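Local coordinates for Lmo0131 protein (Listeria monocytogenes, PDB 4Q6J) that is of unconfirmed function but folds as an EAL-domain TIM barrel, the family generally credited with cyclic-guanylate-specific phosphodiesterase activity, at residues Ile11-Ala14 against Ile15-Ser19; Leu44-Ala47 against Thr48-Leu51. All coordinates share one frame; numbering follows the deposited sequence.

Contact 1 (Ile11-Ala14 against Ile15-Ser19); sequences IWDA and IRRNS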
ATOM      1  N   ILE B  11     -18.042  17.161 -13.144  1.00 19.02           N
ATOM      2  CA  ILE B  11     -17.597  15.760 -13.202  1.00 22.62           C
ATOM      3  C   ILE B  11     -18.669  14.748 -12.768  1.00 24.63           C
ATOM      4  O   ILE B  11     -19.038  13.879 -13.543  1.00 23.67           O
ATOM      5  CB  ILE B  11     -16.271  15.546 -12.410  1.00 20.91           C
ATOM      6  CG1 ILE B  11     -15.111  16.198 -13.176  1.00 22.95           C
ATOM      7  CG2 ILE B  11     -16.009  14.069 -12.154  1.00 16.04           C
ATOM      8  CD1 ILE B  11     -13.804  16.182 -12.482  1.00 25.64           C
ATOM      9  N   TRP B  12     -19.187  14.922 -11.562  1.00 22.34           N
ATOM     10  CA  TRP B  12     -20.149  14.010 -10.971  1.00 21.42           C
ATOM     11  C   TRP B  12     -21.399  13.949 -11.836  1.00 17.42           C
ATOM     12  O   TRP B  12     -21.990  12.908 -11.973  1.00 23.12           O
ATOM     13  CB  TRP B  12     -20.455  14.415  -9.513  1.00 24.27           C
ATOM     14  CG  TRP B  12     -19.376  14.004  -8.563  1.00 25.12           C
ATOM     15  CD1 TRP B  12     -18.057  13.969  -8.817  1.00 23.91           C
ATOM     16  CD2 TRP B  12     -19.533  13.552  -7.206  1.00 35.58           C
ATOM     17  NE1 TRP B  12     -17.371  13.523  -7.728  1.00 22.45           N
ATOM     18  CE2 TRP B  12     -18.254  13.256  -6.721  1.00 29.01           C
ATOM     19  CE3 TRP B  12     -20.631  13.361  -6.363  1.00 39.31           C
ATOM     20  CZ2 TRP B  12     -18.034  12.798  -5.431  1.00 25.00           C
ATOM     21  CZ3 TRP B  12     -20.405  12.906  -5.085  1.00 40.41           C
ATOM     22  CH2 TRP B  12     -19.119  12.619  -4.634  1.00 27.14           C
ATOM     23  N   ASP B  13     -21.856  15.027 -12.463  0.51 19.16           N
ATOM     24  CA  ASP B  13     -23.037  14.953 -13.312  0.51 20.80           C
ATOM     25  C   ASP B  13     -22.755  14.181 -14.599  0.51 24.06           C
ATOM     26  O   ASP B  13     -23.641  13.516 -15.129  0.51 25.14           O
ATOM     27  CB  ASP B  13     -23.608  16.331 -13.610  0.51 23.27           C
ATOM     28  CG  ASP B  13     -25.097  16.282 -13.911  0.51 28.09           C
ATOM     29  OD1 ASP B  13     -25.715  15.210 -13.703  0.51 29.05           O
ATOM     30  OD2 ASP B  13     -25.652  17.315 -14.341  0.51 32.31           O
ATOM     31  N   ALA B  14     -21.524  14.248 -15.097  1.00 17.46           N
ATOM     32  CA  ALA B  14     -21.175  13.475 -16.286  1.00 19.20           C
ATOM     33  C   ALA B  14     -21.172  11.969 -15.977  1.00 15.00           C
ATOM     34  O   ALA B  14     -21.657  11.161 -16.728  1.00 19.27           O
ATOM     35  CB  ALA B  14     -19.854  13.923 -16.830  1.00 18.08           C
ATOM     36  N   ILE B  15     -20.625  11.602 -14.841  1.00 16.84           N
ATOM     37  CA  ILE B  15     -20.661  10.227 -14.383  1.00 16.41           C
ATOM     38  C   ILE B  15     -22.104   9.691 -14.207  1.00 22.25           C
ATOM     39  O   ILE B  15     -22.390   8.523 -14.471  1.00 19.64           O
ATOM     40  CB  ILE B  15     -19.912  10.138 -13.070  1.00 14.14           C
ATOM     41  CG1 ILE B  15     -18.420  10.194 -13.315  1.00 15.76           C
ATOM     42  CG2 ILE B  15     -20.237   8.890 -12.368  1.00 23.60           C
ATOM     43  CD1 ILE B  15     -17.677  10.454 -12.087  1.00 16.41           C
ATOM     44  N   ARG B  16     -23.016  10.548 -13.765  1.00 27.95           N
ATOM     45  CA  ARG B  16     -24.434  10.177 -13.636  1.00 22.52           C
ATOM     46  C   ARG B  16     -25.148  10.030 -14.983  1.00 26.23           C
ATOM     47  O   ARG B  16     -26.014   9.171 -15.143  1.00 30.84           O
ATOM     48  CB  ARG B  16     -25.180  11.178 -12.754  1.00 22.59           C
ATOM     49  CG  ARG B  16     -24.755  11.095 -11.304  1.00 38.79           C
ATOM     50  CD  ARG B  16     -25.898  11.368 -10.353  1.00 42.17           C
ATOM     51  NE  ARG B  16     -25.446  11.399  -8.967  1.00 37.31           N
ATOM     52  CZ  ARG B  16     -24.930  12.473  -8.390  1.00 35.73           C
ATOM     53  NH1 ARG B  16     -24.789  13.589  -9.090  1.00 48.81           N
ATOM     54  NH2 ARG B  16     -24.553  12.435  -7.127  1.00 30.74           N
ATOM     55  N   ARG B  17     -24.779  10.873 -15.945  1.00 27.51           N
ATOM     56  CA  ARG B  17     -25.241  10.713 -17.316  1.00 24.29           C
ATOM     57  C   ARG B  17     -24.632   9.475 -18.003  1.00 26.95           C
ATOM     58  O   ARG B  17     -24.973   9.186 -19.145  1.00 29.30           O
ATOM     59  CB  ARG B  17     -24.919  11.954 -18.148  1.00 27.24           C
ATOM     60  CG  ARG B  17     -25.484  13.262 -17.611  1.00 39.10           C
ATOM     61  CD  ARG B  17     -24.739  14.466 -18.221  1.00 47.52           C
ATOM     62  NE  ARG B  17     -24.893  15.728 -17.480  1.00 57.80           N
ATOM     63  CZ  ARG B  17     -23.894  16.578 -17.224  1.00 49.91           C
ATOM     64  NH1 ARG B  17     -22.659  16.302 -17.638  1.00 34.64           N
ATOM     65  NH2 ARG B  17     -24.125  17.703 -16.553  1.00 44.01           N
ATOM     66  N   ASN B  18     -23.751   8.746 -17.313  1.00 23.87           N
ATOM     67  CA  ASN B  18     -22.977   7.654 -17.922  1.00 25.14           C
ATOM     68  C   ASN B  18     -22.334   8.127 -19.205  1.00 23.74           C
ATOM     69  O   ASN B  18     -22.365   7.466 -20.251  1.00 21.43           O
ATOM     70  CB  ASN B  18     -23.826   6.409 -18.178  1.00 25.23           C
ATOM     71  CG  ASN B  18     -23.692   5.383 -17.068  1.00 39.44           C
ATOM     72  OD1 ASN B  18     -22.592   5.130 -16.575  1.00 52.21           O
ATOM     73  ND2 ASN B  18     -24.814   4.801 -16.658  1.00 42.25           N
ATOM     74  N   SER B  19     -21.752   9.303 -19.102  1.00 18.80           N
ATOM     75  CA  SER B  19     -21.229  10.004 -20.232  1.00 19.65           C
ATOM     76  C   SER B  19     -19.745   9.621 -20.510  1.00 18.74           C
ATOM     77  O   SER B  19     -18.851  10.434 -20.308  1.00 21.57           O
ATOM     78  CB  SER B  19     -21.412  11.497 -19.936  1.00 21.01           C
ATOM     79  OG  SER B  19     -21.149  12.284 -21.053  1.00 26.47           O
TER
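The backbone from Ile11 to Ser19 is the last part of helix 8-16 and its exit: Ile15 N donates to Ile11 O at 3.1 Å and Arg17 N to Asp13 O at 3.0 Å. The helix stops in a Schellman motif. Asn18 takes a positive phi of 50°, and two bonds run back into the final turn, from Ser19 N to Ala14 O at 3.0 Å and a weak one from Asn18 N to Ile15 O at 3.2 Å.

Asp13 and Arg17 carry the polar side-chain contact. The chain of Arg17 runs extended from CG to NE, past Asp13 O. In one of two deposited Asp13 conformers, Arg17 NH2 meets Asp13 OD2 at 2.7 Å as a salt bridge, which holds for that conformer and may be only partly occupied. Asp13 CB and CG sit over one face of the guanidinium, CB offset toward its rim, and the carboxylate plane is inclined to it, which fits the weak hydrogen bond and its poor angle of 119° at the proton. Arg16 folds back the other way: its chi1 of -69° lays CG against Trp12 O, and a bend at chi2 then turns the outer chain so that NH2 comes to 4.1 Å from Trp12 CE3, an oblique approach to the ring. Leu184 of a second subunit packs on both Trp12 and Arg16.

The buried flank of the helix faces Leu44 of strand 35-45 and helix 53-62. There the two isoleucines, one turn apart, touch through methyl groups, Ile11 CG2 lying 4.0 Å from Ile15 CD1.

Contact 2 (Leu44-Ala47 against Thr48-Leu51); sequences LKTA and TTIL
Leu44 and Leu51 form the antiparallel hydrogen-bonded pair of a beta hairpin, Leu51 N reaching Leu44 O at 2.7 Å and Leu44 N reaching Leu51 O at 2.8 Å. Residues 46 to 49 make the connection as a type I beta turn, judged by the phi and psi angles of Ala47 and Thr48; the hairpin bond from Thr46 N to Thr49 O, at 2.9 Å, closes this two-residue loop.

The leucine side chains share one face of the ribbon, where Leu44 CB comes to 4.4 Å from Leu51 CB and both residues pack on Phe56 of helix 53-62. Lys45 and Ile50, a non-hydrogen-bonded pair, take the other face. Here the aliphatic part of the lysine does the touching: Lys45 CG lies 3.7 Å from Ile50 CG1 and 3.9 Å from Ile50 CD1, the two chains crossing at a slant.

In the turn, Thr46 and Thr48 both set OG1 between the backbone N and the carbonyl carbon, with chi1 at 77° and 63°. This brings Thr46 OG1 over the turn, 3.2 Å from Thr48 N, and lets the methyl Thr49 CG2 approach it to 3.6 Å. Both hydroxyls are hydrogen-bonded to one oxygen, OE2 of Glu10 in helix 8-16. Two hydroxyls gathered on a single carboxylate oxygen would probably stabilise its ionised form, and the shared bonds probably help to fix the rotation of both threonines.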
ATOM      1  N   LEU B  44     -13.997  10.318 -19.945  1.00 16.22           N
ATOM      2  CA  LEU B  44     -15.254  10.864 -19.477  1.00 18.22           C
ATOM      3  C   LEU B  44     -15.444  12.173 -20.209  1.00 33.03           C
ATOM      4  O   LEU B  44     -14.589  13.055 -20.151  1.00 37.62           O
ATOM      5  CB  LEU B  44     -15.244  11.115 -17.970  1.00 17.19           C
ATOM      6  CG  LEU B  44     -16.519  11.726 -17.367  1.00 17.94           C
ATOM      7  CD1 LEU B  44     -17.650  10.720 -17.328  1.00 16.24           C
ATOM      8  CD2 LEU B  44     -16.235  12.291 -15.998  1.00 18.47           C
ATOM      9  N   LYS B  45     -16.551  12.299 -20.922  1.00 21.99           N
ATOM     10  CA  LYS B  45     -16.842  13.534 -21.614  1.00 25.35           C
ATOM     11  C   LYS B  45     -17.727  14.343 -20.694  1.00 26.44           C
ATOM     12  O   LYS B  45     -18.822  13.897 -20.366  1.00 21.56           O
ATOM     13  CB  LYS B  45     -17.559  13.270 -22.946  1.00 20.24           C
ATOM     14  CG  LYS B  45     -17.437  14.456 -23.885  1.00 29.58           C
ATOM     15  CD  LYS B  45     -18.530  14.506 -24.918  1.00 30.41           C
ATOM     16  CE  LYS B  45     -18.131  15.319 -26.167  1.00 30.85           C
ATOM     17  NZ  LYS B  45     -17.956  16.776 -25.938  1.00 31.02           N
ATOM     18  N   THR B  46     -17.252  15.517 -20.277  1.00 25.80           N
ATOM     19  CA  THR B  46     -18.062  16.435 -19.458  1.00 25.88           C
ATOM     20  C   THR B  46     -18.590  17.583 -20.303  1.00 26.63           C
ATOM     21  O   THR B  46     -18.557  17.531 -21.528  1.00 26.15           O
ATOM     22  CB  THR B  46     -17.263  17.035 -18.312  1.00 24.65           C
ATOM     23  OG1 THR B  46     -16.426  18.075 -18.830  1.00 22.54           O
ATOM     24  CG2 THR B  46     -16.421  15.952 -17.600  1.00 21.62           C
ATOM     25  N   ALA B  47     -19.072  18.625 -19.640  1.00 25.39           N
ATOM     26  CA  ALA B  47     -19.667  19.742 -20.345  1.00 23.26           C
ATOM     27  C   ALA B  47     -18.604  20.489 -21.122  1.00 35.05           C
ATOM     28  O   ALA B  47     -18.820  20.892 -22.258  1.00 38.63           O
ATOM     29  CB  ALA B  47     -20.364  20.674 -19.371  1.00 22.46           C
ATOM     30  N   THR B  48     -17.444  20.666 -20.507  1.00 37.80           N
ATOM     31  CA  THR B  48     -16.459  21.593 -21.037  1.00 27.84           C
ATOM     32  C   THR B  48     -15.185  20.911 -21.542  1.00 30.57           C
ATOM     33  O   THR B  48     -14.305  21.566 -22.095  1.00 28.87           O
ATOM     34  CB  THR B  48     -16.116  22.677 -19.990  1.00 26.29           C
ATOM     35  OG1 THR B  48     -15.522  22.073 -18.840  1.00 26.15           O
ATOM     36  CG2 THR B  48     -17.371  23.428 -19.570  1.00 29.00           C
ATOM     37  N   THR B  49     -15.088  19.596 -21.373  1.00 26.13           N
ATOM     38  CA  THR B  49     -13.859  18.904 -21.715  1.00 29.73           C
ATOM     39  C   THR B  49     -14.048  17.394 -21.761  1.00 28.53           C
ATOM     40  O   THR B  49     -15.170  16.905 -21.644  1.00 27.60           O
ATOM     41  CB  THR B  49     -12.727  19.293 -20.727  1.00 27.30           C
ATOM     42  OG1 THR B  49     -11.447  18.957 -21.269  1.00 31.47           O
ATOM     43  CG2 THR B  49     -12.925  18.623 -19.371  1.00 27.03           C
ATOM     44  N   ILE B  50     -12.939  16.679 -21.971  1.00 28.13           N
ATOM     45  CA  ILE B  50     -12.886  15.213 -21.962  1.00 17.40           C
ATOM     46  C   ILE B  50     -11.749  14.784 -21.047  1.00 23.07           C
ATOM     47  O   ILE B  50     -10.596  15.166 -21.257  1.00 35.75           O
ATOM     48  CB  ILE B  50     -12.722  14.603 -23.393  1.00 21.67           C
ATOM     49  CG1 ILE B  50     -13.785  15.178 -24.320  1.00 21.22           C
ATOM     50  CG2 ILE B  50     -12.891  13.093 -23.370  1.00 23.02           C
ATOM     51  CD1 ILE B  50     -13.939  14.481 -25.591  1.00 23.72           C
ATOM     52  N   LEU B  51     -12.079  14.004 -20.025  1.00 22.36           N
ATOM     53  CA  LEU B  51     -11.134  13.600 -18.988  1.00 25.37           C
ATOM     54  C   LEU B  51     -10.676  12.151 -19.123  1.00 25.27           C
ATOM     55  O   LEU B  51     -11.447  11.288 -19.537  1.00 26.87           O
ATOM     56  CB  LEU B  51     -11.768  13.794 -17.599  1.00 27.55           C
ATOM     57  CG  LEU B  51     -11.386  14.983 -16.694  1.00 28.25           C
ATOM     58  CD1 LEU B  51     -11.317  16.268 -17.455  1.00 27.21           C
ATOM     59  CD2 LEU B  51     -12.354  15.121 -15.546  1.00 17.46           C
TER

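How the contacts relate
From the N terminus, contact 1 ends helix 8-16 and releases the chain into strand 20-29; strand 35-45 then returns antiparallel to it and continues into contact 2, which turns back into strand 50-51 just before helix 53-62. Both contacts are local and stand in series, so they neither nest nor cross. In space they come together: the centres of contact 1 and contact 2 are about 9 Å apart. Ser19 OG lies 2.9 Å from Lys45 O, a probable hydrogen bond joining the helix exit to the hairpin strand, and Ile11 CD1 packs 3.6 Å from Leu51 CD2. The N-terminal helix is thereby tied to the hairpin formed by strands 35-45 and 50-51.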